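Side-chain contacts in pyruvate carboxylase n-terminal domain (Aquifex aeolicus, PDB 1ULZ), which serves as the biotin carboxylase subunit of pyruvate carboxylase, a multidomain protein of ATP-grasp architecture assembled here from two copies of the chain: residues L68-G73 / A97-I102; I13-I18 / V42-E47; R64-A69 / A88-M93; Y268-M273 / K309-I314. The protein carries 1 engineered substitution. All blocks are in the same frame, centred on the assembly; numbering follows the deposited sequence.

Contact 1: L68-G73 / A97-I102; sequences LALEVG and AGITFI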
# COMPACT_ATOMS: atom_id res chain seq x y z
N LEU A 68 5.22 -13.32 32.88
CA LEU A 68 6.31 -12.97 31.99
C LEU A 68 6.34 -11.46 31.78
O LEU A 68 7.38 -10.82 31.89
CB LEU A 68 6.16 -13.69 30.63
CG LEU A 68 7.17 -13.32 29.54
CD1 LEU A 68 8.58 -13.65 29.98
CD2 LEU A 68 6.83 -14.06 28.26
N ALA A 69 5.18 -10.87 31.48
CA ALA A 69 5.09 -9.43 31.27
C ALA A 69 5.70 -8.70 32.47
O ALA A 69 6.51 -7.79 32.32
CB ALA A 69 3.64 -9.01 31.10
N LEU A 70 5.30 -9.13 33.67
CA LEU A 70 5.80 -8.54 34.90
C LEU A 70 7.30 -8.77 35.01
O LEU A 70 8.05 -7.88 35.43
CB LEU A 70 5.09 -9.15 36.11
CG LEU A 70 3.60 -8.86 36.24
CD1 LEU A 70 3.02 -9.69 37.38
CD2 LEU A 70 3.38 -7.36 36.50
N GLU A 71 7.75 -9.96 34.63
CA GLU A 71 9.17 -10.29 34.71
C GLU A 71 10.05 -9.41 33.84
O GLU A 71 11.13 -8.99 34.27
CB GLU A 71 9.40 -11.75 34.33
CG GLU A 71 10.87 -12.17 34.43
CD GLU A 71 11.10 -13.61 34.01
OE1 GLU A 71 12.26 -14.08 34.14
OE2 GLU A 71 10.14 -14.28 33.56
N VAL A 72 9.61 -9.11 32.62
CA VAL A 72 10.43 -8.29 31.72
C VAL A 72 10.02 -6.82 31.66
O VAL A 72 10.46 -6.09 30.76
CB VAL A 72 10.45 -8.86 30.28
CG1 VAL A 72 11.02 -10.27 30.29
CG2 VAL A 72 9.05 -8.85 29.70
N GLY A 73 9.19 -6.38 32.59
CA GLY A 73 8.79 -4.99 32.58
C GLY A 73 7.90 -4.55 31.43
O GLY A 73 8.07 -3.45 30.90
N ALA A 97 -2.99 -6.78 38.07
CA ALA A 97 -1.54 -6.91 38.13
C ALA A 97 -0.85 -5.61 37.73
O ALA A 97 0.37 -5.52 37.73
CB ALA A 97 -1.08 -8.04 37.21
N GLY A 98 -1.64 -4.60 37.39
CA GLY A 98 -1.06 -3.33 37.00
C GLY A 98 -0.65 -3.26 35.54
O GLY A 98 0.10 -2.35 35.14
N ILE A 99 -1.13 -4.20 34.73
CA ILE A 99 -0.81 -4.25 33.31
C ILE A 99 -1.94 -3.67 32.46
O ILE A 99 -3.12 -3.97 32.69
CB ILE A 99 -0.51 -5.70 32.85
CG1 ILE A 99 0.81 -6.17 33.47
CG2 ILE A 99 -0.47 -5.79 31.33
CD1 ILE A 99 1.09 -7.65 33.28
N THR A 100 -1.60 -2.83 31.49
CA THR A 100 -2.61 -2.22 30.63
C THR A 100 -3.07 -3.18 29.53
O THR A 100 -2.32 -3.48 28.60
CB THR A 100 -2.09 -0.94 29.96
OG1 THR A 100 -1.81 0.05 30.96
CG2 THR A 100 -3.13 -0.38 28.99
N PHE A 101 -4.30 -3.66 29.65
CA PHE A 101 -4.84 -4.55 28.64
C PHE A 101 -5.30 -3.65 27.49
O PHE A 101 -6.10 -2.73 27.69
CB PHE A 101 -6.02 -5.35 29.21
CG PHE A 101 -6.64 -6.33 28.24
CD1 PHE A 101 -7.73 -5.96 27.46
CD2 PHE A 101 -6.14 -7.61 28.11
CE1 PHE A 101 -8.30 -6.85 26.57
CE2 PHE A 101 -6.71 -8.52 27.22
CZ PHE A 101 -7.79 -8.14 26.45
N ILE A 102 -4.75 -3.88 26.30
CA ILE A 102 -5.11 -3.08 25.15
C ILE A 102 -6.43 -3.60 24.57
O ILE A 102 -6.44 -4.44 23.68
CB ILE A 102 -3.99 -3.11 24.09
CG1 ILE A 102 -2.72 -2.50 24.69
CG2 ILE A 102 -4.40 -2.33 22.83
CD1 ILE A 102 -1.53 -2.47 23.76

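Contact 2: I13-I18 / V42-E47; sequences IAVRII and VKLADE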
# COMPACT_ATOMS: atom_id res chain seq x y z
N ILE A 13 -1.26 -11.26 12.64
CA ILE A 13 -1.69 -10.22 13.56
C ILE A 13 -0.57 -9.78 14.50
O ILE A 13 -0.47 -8.60 14.84
CB ILE A 13 -2.94 -10.63 14.38
CG1 ILE A 13 -3.56 -9.38 15.01
CG2 ILE A 13 -2.57 -11.62 15.47
CD1 ILE A 13 -3.97 -8.32 13.99
N ALA A 14 0.30 -10.70 14.91
CA ALA A 14 1.41 -10.33 15.79
C ALA A 14 2.34 -9.37 15.05
O ALA A 14 2.87 -8.44 15.63
CB ALA A 14 2.18 -11.57 16.24
N VAL A 15 2.51 -9.62 13.75
CA VAL A 15 3.35 -8.77 12.91
C VAL A 15 2.72 -7.39 12.78
O VAL A 15 3.40 -6.37 12.88
CB VAL A 15 3.53 -9.39 11.50
CG1 VAL A 15 4.18 -8.38 10.56
CG2 VAL A 15 4.38 -10.65 11.58
N ARG A 16 1.40 -7.36 12.57
CA ARG A 16 0.65 -6.11 12.45
C ARG A 16 0.83 -5.27 13.71
O ARG A 16 1.10 -4.07 13.63
CB ARG A 16 -0.84 -6.40 12.26
CG ARG A 16 -1.74 -5.16 12.30
CD ARG A 16 -1.70 -4.38 11.00
NE ARG A 16 -2.51 -3.16 11.03
CZ ARG A 16 -2.13 -2.02 11.59
NH1 ARG A 16 -0.94 -1.92 12.18
NH2 ARG A 16 -2.93 -0.96 11.55
N ILE A 17 0.66 -5.90 14.87
CA ILE A 17 0.80 -5.20 16.15
C ILE A 17 2.23 -4.73 16.37
O ILE A 17 2.46 -3.60 16.80
CB ILE A 17 0.36 -6.11 17.33
CG1 ILE A 17 -1.11 -6.51 17.15
CG2 ILE A 17 0.55 -5.37 18.65
CD1 ILE A 17 -1.58 -7.57 18.11
N ILE A 18 3.20 -5.60 16.08
CA ILE A 18 4.61 -5.23 16.26
C ILE A 18 4.98 -4.02 15.39
O ILE A 18 5.69 -3.13 15.84
CB ILE A 18 5.55 -6.42 15.92
CG1 ILE A 18 5.52 -7.45 17.06
CG2 ILE A 18 6.98 -5.92 15.72
CD1 ILE A 18 6.32 -8.69 16.77
N VAL A 42 8.51 -13.62 15.93
CA VAL A 42 9.61 -13.93 16.83
C VAL A 42 10.85 -13.14 16.42
O VAL A 42 11.55 -12.58 17.27
CB VAL A 42 9.97 -15.43 16.79
CG1 VAL A 42 11.24 -15.67 17.57
CG2 VAL A 42 8.81 -16.26 17.34
N LYS A 43 11.12 -13.11 15.11
CA LYS A 43 12.28 -12.39 14.57
C LYS A 43 12.12 -10.87 14.65
O LYS A 43 13.09 -10.16 14.93
CB LYS A 43 12.50 -12.75 13.10
CG LYS A 43 12.71 -14.22 12.80
CD LYS A 43 12.85 -14.44 11.29
CE LYS A 43 13.07 -15.90 10.96
NZ LYS A 43 13.12 -16.09 9.48
N LEU A 44 10.91 -10.38 14.39
CA LEU A 44 10.66 -8.95 14.40
C LEU A 44 10.62 -8.28 15.77
O LEU A 44 10.89 -7.09 15.89
CB LEU A 44 9.37 -8.64 13.64
CG LEU A 44 9.31 -9.13 12.19
CD1 LEU A 44 8.14 -8.46 11.49
CD2 LEU A 44 10.61 -8.82 11.46
N ALA A 45 10.28 -9.05 16.81
CA ALA A 45 10.20 -8.49 18.15
C ALA A 45 11.58 -8.16 18.74
O ALA A 45 12.59 -8.74 18.33
CB ALA A 45 9.46 -9.44 19.07
N ASP A 46 11.61 -7.22 19.69
CA ASP A 46 12.86 -6.84 20.34
C ASP A 46 13.28 -7.93 21.33
O ASP A 46 14.46 -8.19 21.52
CB ASP A 46 12.70 -5.50 21.08
CG ASP A 46 12.20 -4.40 20.17
OD1 ASP A 46 11.05 -3.96 20.35
OD2 ASP A 46 12.95 -3.97 19.26
N GLU A 47 12.28 -8.56 21.95
CA GLU A 47 12.46 -9.66 22.90
C GLU A 47 11.49 -10.74 22.47
O GLU A 47 10.41 -10.43 21.99
CB GLU A 47 12.07 -9.24 24.33
CG GLU A 47 13.06 -8.42 25.09
CD GLU A 47 12.55 -8.08 26.48
OE1 GLU A 47 11.94 -7.00 26.65
OE2 GLU A 47 12.73 -8.91 27.39

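Contact 3: R64-A69 / A88-M93; sequences RIINLA and AEFAKM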
# COMPACT_ATOMS: atom_id res chain seq x y z
N ARG A 64 0.82 -17.44 33.29
CA ARG A 64 2.20 -17.47 32.80
C ARG A 64 2.51 -16.22 31.99
O ARG A 64 3.59 -15.63 32.11
CB ARG A 64 2.44 -18.70 31.93
CG ARG A 64 3.89 -18.84 31.49
CD ARG A 64 4.12 -20.04 30.59
NE ARG A 64 3.95 -21.30 31.30
CZ ARG A 64 3.07 -22.23 30.95
NH1 ARG A 64 2.98 -23.36 31.65
NH2 ARG A 64 2.27 -22.03 29.90
N ILE A 65 1.55 -15.81 31.16
CA ILE A 65 1.72 -14.63 30.32
C ILE A 65 1.80 -13.36 31.15
O ILE A 65 2.64 -12.49 30.90
CB ILE A 65 0.58 -14.55 29.28
CG1 ILE A 65 0.78 -15.66 28.23
CG2 ILE A 65 0.57 -13.17 28.61
CD1 ILE A 65 -0.40 -15.86 27.31
N ILE A 66 0.94 -13.25 32.16
CA ILE A 66 0.96 -12.09 33.04
C ILE A 66 2.30 -12.05 33.77
O ILE A 66 2.96 -11.01 33.85
CB ILE A 66 -0.21 -12.13 34.06
CG1 ILE A 66 -1.50 -11.70 33.37
CG2 ILE A 66 0.10 -11.25 35.26
CD1 ILE A 66 -2.73 -11.74 34.25
N ASN A 67 2.73 -13.21 34.28
CA ASN A 67 4.00 -13.27 34.99
C ASN A 67 5.19 -12.86 34.13
O ASN A 67 6.07 -12.14 34.59
CB ASN A 67 4.24 -14.68 35.54
CG ASN A 67 3.34 -15.00 36.72
OD1 ASN A 67 2.66 -14.12 37.25
ND2 ASN A 67 3.33 -16.26 37.14
N LEU A 68 5.22 -13.32 32.88
CA LEU A 68 6.31 -12.97 31.99
C LEU A 68 6.34 -11.46 31.78
O LEU A 68 7.38 -10.82 31.89
CB LEU A 68 6.16 -13.69 30.63
CG LEU A 68 7.17 -13.32 29.54
CD1 LEU A 68 8.58 -13.65 29.98
CD2 LEU A 68 6.83 -14.06 28.26
N ALA A 69 5.18 -10.87 31.48
CA ALA A 69 5.09 -9.43 31.27
C ALA A 69 5.70 -8.70 32.47
O ALA A 69 6.51 -7.79 32.32
CB ALA A 69 3.64 -9.01 31.10
N ALA A 88 -12.69 -12.06 29.35
CA ALA A 88 -12.90 -11.05 30.39
C ALA A 88 -12.05 -11.31 31.62
O ALA A 88 -11.57 -10.38 32.26
CB ALA A 88 -14.38 -10.98 30.77
N GLU A 89 -11.84 -12.58 31.95
CA GLU A 89 -11.04 -12.95 33.11
C GLU A 89 -9.59 -12.49 32.97
O GLU A 89 -9.02 -11.91 33.89
CB GLU A 89 -11.09 -14.47 33.32
CG GLU A 89 -10.49 -14.94 34.62
CD GLU A 89 -10.55 -16.46 34.79
OE1 GLU A 89 -10.08 -16.96 35.83
OE2 GLU A 89 -11.06 -17.16 33.88
N PHE A 90 -8.99 -12.77 31.81
CA PHE A 90 -7.61 -12.38 31.56
C PHE A 90 -7.48 -10.87 31.65
O PHE A 90 -6.55 -10.35 32.27
CB PHE A 90 -7.18 -12.86 30.16
CG PHE A 90 -5.76 -12.49 29.81
CD1 PHE A 90 -4.70 -12.86 30.63
CD2 PHE A 90 -5.49 -11.76 28.66
CE1 PHE A 90 -3.40 -12.52 30.30
CE2 PHE A 90 -4.19 -11.41 28.33
CZ PHE A 90 -3.14 -11.79 29.14
N ALA A 91 -8.42 -10.15 31.04
CA ALA A 91 -8.41 -8.70 31.06
C ALA A 91 -8.45 -8.20 32.51
O ALA A 91 -7.76 -7.26 32.88
CB ALA A 91 -9.60 -8.15 30.28
N LYS A 92 -9.27 -8.86 33.34
CA LYS A 92 -9.39 -8.49 34.75
C LYS A 92 -8.06 -8.74 35.46
O LYS A 92 -7.55 -7.87 36.17
CB LYS A 92 -10.50 -9.32 35.40
CG LYS A 92 -10.80 -9.00 36.86
CD LYS A 92 -12.00 -9.83 37.34
CE LYS A 92 -12.31 -9.61 38.83
NZ LYS A 92 -11.21 -10.10 39.71
N MET A 93 -7.48 -9.91 35.24
CA MET A 93 -6.21 -10.25 35.85
C MET A 93 -5.12 -9.24 35.48
O MET A 93 -4.31 -8.85 36.33
CB MET A 93 -5.80 -11.67 35.44
CG MET A 93 -6.66 -12.76 36.07
SD MET A 93 -6.49 -14.37 35.25
CE MET A 93 -4.79 -14.81 35.69

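Contact 4: Y268-M273 / K309-I314; sequences YNAGTM and KWQIKI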
# COMPACT_ATOMS: atom_id res chain seq x y z
N TYR A 268 -14.73 1.38 25.08
CA TYR A 268 -13.60 2.15 24.57
C TYR A 268 -12.62 1.23 23.85
O TYR A 268 -12.65 0.01 24.04
CB TYR A 268 -12.92 2.98 25.66
CG TYR A 268 -12.48 2.27 26.91
CD1 TYR A 268 -11.41 1.38 26.89
CD2 TYR A 268 -13.09 2.54 28.13
CE1 TYR A 268 -10.96 0.78 28.06
CE2 TYR A 268 -12.64 1.95 29.30
CZ TYR A 268 -11.58 1.08 29.26
OH TYR A 268 -11.13 0.50 30.43
N ASN A 269 -11.77 1.82 23.02
CA ASN A 269 -10.80 1.12 22.20
C ASN A 269 -11.55 0.54 21.01
O ASN A 269 -12.68 0.95 20.74
CB ASN A 269 -10.07 0.01 22.98
CG ASN A 269 -8.63 -0.19 22.49
OD1 ASN A 269 -8.41 -0.57 21.33
ND2 ASN A 269 -7.66 0.06 23.36
N ALA A 270 -10.95 -0.42 20.30
CA ALA A 270 -11.57 -1.00 19.11
C ALA A 270 -12.64 -2.07 19.34
O ALA A 270 -12.53 -2.90 20.24
CB ALA A 270 -10.49 -1.55 18.18
N GLY A 271 -13.66 -2.05 18.49
CA GLY A 271 -14.74 -3.01 18.58
C GLY A 271 -15.53 -3.10 17.29
O GLY A 271 -15.49 -2.18 16.47
N THR A 272 -16.25 -4.20 17.10
CA THR A 272 -17.05 -4.40 15.90
C THR A 272 -18.45 -4.90 16.25
O THR A 272 -18.60 -5.88 16.98
CB THR A 272 -16.40 -5.42 14.95
OG1 THR A 272 -15.12 -4.92 14.52
CG2 THR A 272 -17.27 -5.66 13.73
N MET A 273 -19.47 -4.22 15.74
CA MET A 273 -20.85 -4.65 15.96
C MET A 273 -21.31 -5.32 14.67
O MET A 273 -21.39 -4.68 13.62
CB MET A 273 -21.76 -3.46 16.30
CG MET A 273 -21.45 -2.77 17.63
SD MET A 273 -22.96 -2.11 18.46
CE MET A 273 -23.57 -1.03 17.27
N LYS A 309 -2.79 1.23 15.65
CA LYS A 309 -1.97 2.24 16.32
C LYS A 309 -2.84 3.00 17.31
O LYS A 309 -2.41 3.30 18.42
CB LYS A 309 -1.34 3.21 15.31
CG LYS A 309 -0.41 4.23 15.96
CD LYS A 309 0.34 5.08 14.93
CE LYS A 309 1.32 4.23 14.11
NZ LYS A 309 1.99 5.01 13.05
N TRP A 310 -4.07 3.30 16.92
CA TRP A 310 -4.98 4.01 17.81
C TRP A 310 -5.34 3.18 19.04
O TRP A 310 -5.56 3.72 20.12
CB TRP A 310 -6.25 4.45 17.07
CG TRP A 310 -6.14 5.84 16.51
CD1 TRP A 310 -6.19 6.20 15.19
CD2 TRP A 310 -5.95 7.06 17.25
NE1 TRP A 310 -6.04 7.56 15.07
CE2 TRP A 310 -5.89 8.11 16.32
CE3 TRP A 310 -5.82 7.35 18.61
CZ2 TRP A 310 -5.71 9.44 16.70
CZ3 TRP A 310 -5.64 8.68 18.99
CH2 TRP A 310 -5.59 9.71 18.04
N GLN A 311 -5.39 1.85 18.88
CA GLN A 311 -5.69 0.95 19.99
C GLN A 311 -4.66 1.20 21.10
O GLN A 311 -5.01 1.30 22.28
CB GLN A 311 -5.57 -0.52 19.56
CG GLN A 311 -6.75 -1.09 18.80
CD GLN A 311 -6.61 -2.60 18.59
OE1 GLN A 311 -5.75 -3.05 17.82
NE2 GLN A 311 -7.43 -3.38 19.28
N ILE A 312 -3.40 1.29 20.70
CA ILE A 312 -2.31 1.50 21.64
C ILE A 312 -2.32 2.90 22.26
O ILE A 312 -2.15 3.04 23.46
CB ILE A 312 -0.95 1.23 20.97
CG1 ILE A 312 -0.94 -0.21 20.42
CG2 ILE A 312 0.17 1.39 21.98
CD1 ILE A 312 0.17 -0.50 19.43
N LYS A 313 -2.54 3.91 21.43
CA LYS A 313 -2.59 5.28 21.93
C LYS A 313 -3.73 5.42 22.94
O LYS A 313 -3.58 6.05 23.98
CB LYS A 313 -2.79 6.27 20.78
CG LYS A 313 -1.61 6.34 19.82
CD LYS A 313 -1.82 7.37 18.72
CE LYS A 313 -0.55 7.51 17.88
NZ LYS A 313 -0.68 8.43 16.71
N ILE A 314 -4.87 4.82 22.62
CA ILE A 314 -6.04 4.89 23.50
C ILE A 314 -5.78 4.17 24.81
O ILE A 314 -6.11 4.68 25.88
CB ILE A 314 -7.28 4.30 22.81
CG1 ILE A 314 -7.75 5.27 21.72
CG2 ILE A 314 -8.38 4.04 23.84
CD1 ILE A 314 -8.85 4.72 20.83
O HOH W 1 -9.82 -3.45 21.17

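Contact 1: L68-G73 / A97-I102
The shortest polar bond here runs 2.9 Å from Val72 N back to Leu68 O, closing the last turn of helix 62-71, the turn from which Ala69 and Leu70 reach across to Ile99 and Ala97. Between the segments the packing is apolar. The CB methyl of Ala69 meets the end of Ile99, with CB and CD1 3.6 Å apart, and the CD2 methyl of Leu70 comes to 4.0 Å from the same Ile99 CD1. One methyl is thus shared by two successive helix residues. It reaches them because CG1 of Ile99 stands anti to its carbonyl carbon (chi1 -69°) and the chain runs on extended, carrying CD1 straight toward the helix. Leu70 approaches it at a slant, and its CD2 also rests 3.7 Å from Ala97 O, while Leu70 CD1 and Ala97 CB are a looser 4.4 Å apart. Leu70 lies at the exposed side, whereas Ala69 and Ile99 are buried. The fold around them is the parallel sheet of the Rossmann-like N-terminal domain: strand 76-78, helix 88-96 and strand 100-101 form a beta-alpha-beta crossover, and the contact joins the link from that helix to the edge strand with the preceding helix, 62-71. At Gly98 helix 88-96 ends in a Schellman motif, with a positive phi of 84°, a conformation that suits glycine. The turn brings Ile99 round to face helix 62-71, and Ile99 also packs on Ile77 of the neighbouring strand. Farther on, backbone hydrogen bonds tie Thr100 and Ile102 to Ile77, while Phe101 rests on Phe90, Ala91 and Cys94.

Contact 2: I13-I18 / V42-E47
Two successive helices of the Rossmann-like N-terminal domain meet here: Val15 and Ile18, one turn apart on helix 11-24, pack against Leu44 and Ala45, where helix 40-44 comes to its end. Leu44 points its side chain at the longer helix and touches both residues, using a different part for each. Its terminal CD1 methyl lies 4.1 Å from Val15 CG1, the two side chains meeting aslant, and its CB is 4.2 Å from the CG2 branch of Ile18. That branch also rests 4.1 Å from Leu44 O. The other arm of Ile18 serves the next residue: with CG1 anti to the carbonyl carbon (chi1 -75°) and the chain extended beyond it, CD1 passes on to Ala45, 4.0 Å from Ala45 CB. Ile18 therefore straddles the end of the short helix, one branch on each of two consecutive residues. In the sheet, strand 5-7, helix 11-24 and strand 28-32 make a beta-alpha-beta crossover, and helix 40-44 belongs to the next one, which leads to edge strand 47-50. The buried side of the contact is completed by the sheet, since Ile18 packs on Val7 of strand 5-7 and Ala45 on Thr28 and Ala30 of strand 28-32. Helical backbone angles are given up at Ala45, and soon afterwards Glu47 takes up backbone hydrogen bonds with Thr28 and Ala30. The packing continues across the subunit boundary, where Val15 packs on Tyr358 of the second subunit and Leu44 on Thr408 of the second subunit.

Contact 3: R64-A69 / A88-M93
Ile65, on helix 62-71, is the first residue of segment 64-69 to meet Phe90 of helix 88-96; both helices belong to the parallel Rossmann-like sheet domain, and their short segments run in the same general direction, with axes inclined by 27° and 11.1 Å apart at closest approach. The CG2 methyl of Ile65 lies 4.0 Å from Phe90 CZ, the two side chains crossing at about a right angle. Ile65 also packs on Ile31 of strand 28-32, which places it between helix 62-71 and the sheet. Ile66 comes next and covers more of the partner helix than its neighbour does. It slides past Phe90 in the opposite direction, with CG1 3.7 Å from CE1 of the ring. Phe90 can span this wide interhelical distance because its CG is anti to the backbone N (chi1 180°), which sends the ring across to both isoleucines. The extended arm of Ile66 then continues to Met93, which it crosses almost perpendicularly. The Met93 chain bends about its CG-SD bond (chi3 69°) and brings CE back to 4.0 Å from Ile66 CD1.

Contact 4: Y268-M273 / K309-I314
Asn269 and Gln311 cross at about a right angle, their amide planes turned 76° against each other. Asn269 lays its amide against the helix backbone: ND2 donates to Gln311 O over 3.1 Å, in a bent bond (137° at the hydrogen) that leaves the amide plane obliquely. The other end of the amide, OD1, sits over the stem of Gln311, 3.1 Å from its CG, and accepts a hydrogen bond from Ala270 N, 2.7 Å away in the carbonyl plane. The amide is thus held from both ends, one by the helix and one by its own strand. Strand 269-277, in the ATP-grasp region, is part of a large antiparallel sheet, and helix 307-315 packs on the start of this strand. Gln311 runs extended beyond CG alongside Ala270, whose CB is 3.7 Å from NE2. Its NE2 donates to a water at 3.0 Å, and that water in turn donates to Ala270 O at 2.9 Å and, at a longer distance, to Asn269 OD1. The remaining amide oxygen, Gln311 OE1, is hydrogen-bonded to His78 NE2 at the end of strand 76-78. One helical turn along, Ile314 places CG2 4.1 Å from Asn269 ND2 and packs on Leu213 of the adjacent strand.

Along the chain contact 2 comes first, contacts 3 and 1 follow from the same helix, and contact 4 lies far downstream. Contacts 1 and 3 are near neighbours, about 8 Å between centres, sharing Leu68 and Ala69 of helix 62-71; Ala97 and Ile66 touch where they meet. Contact 2 lies about 17 Å, centre to centre, from contact 1, on another part of the same parallel sheet, and Val72 packs on Glu47 between them. Contact 4 belongs to the ATP-grasp region, its centre about 19 Å from each of the others. Ile102 of contact 1 reaches it, packing on Gln311 and Ile312, so the edge of the N-terminal sheet is joined directly to helix 307-315.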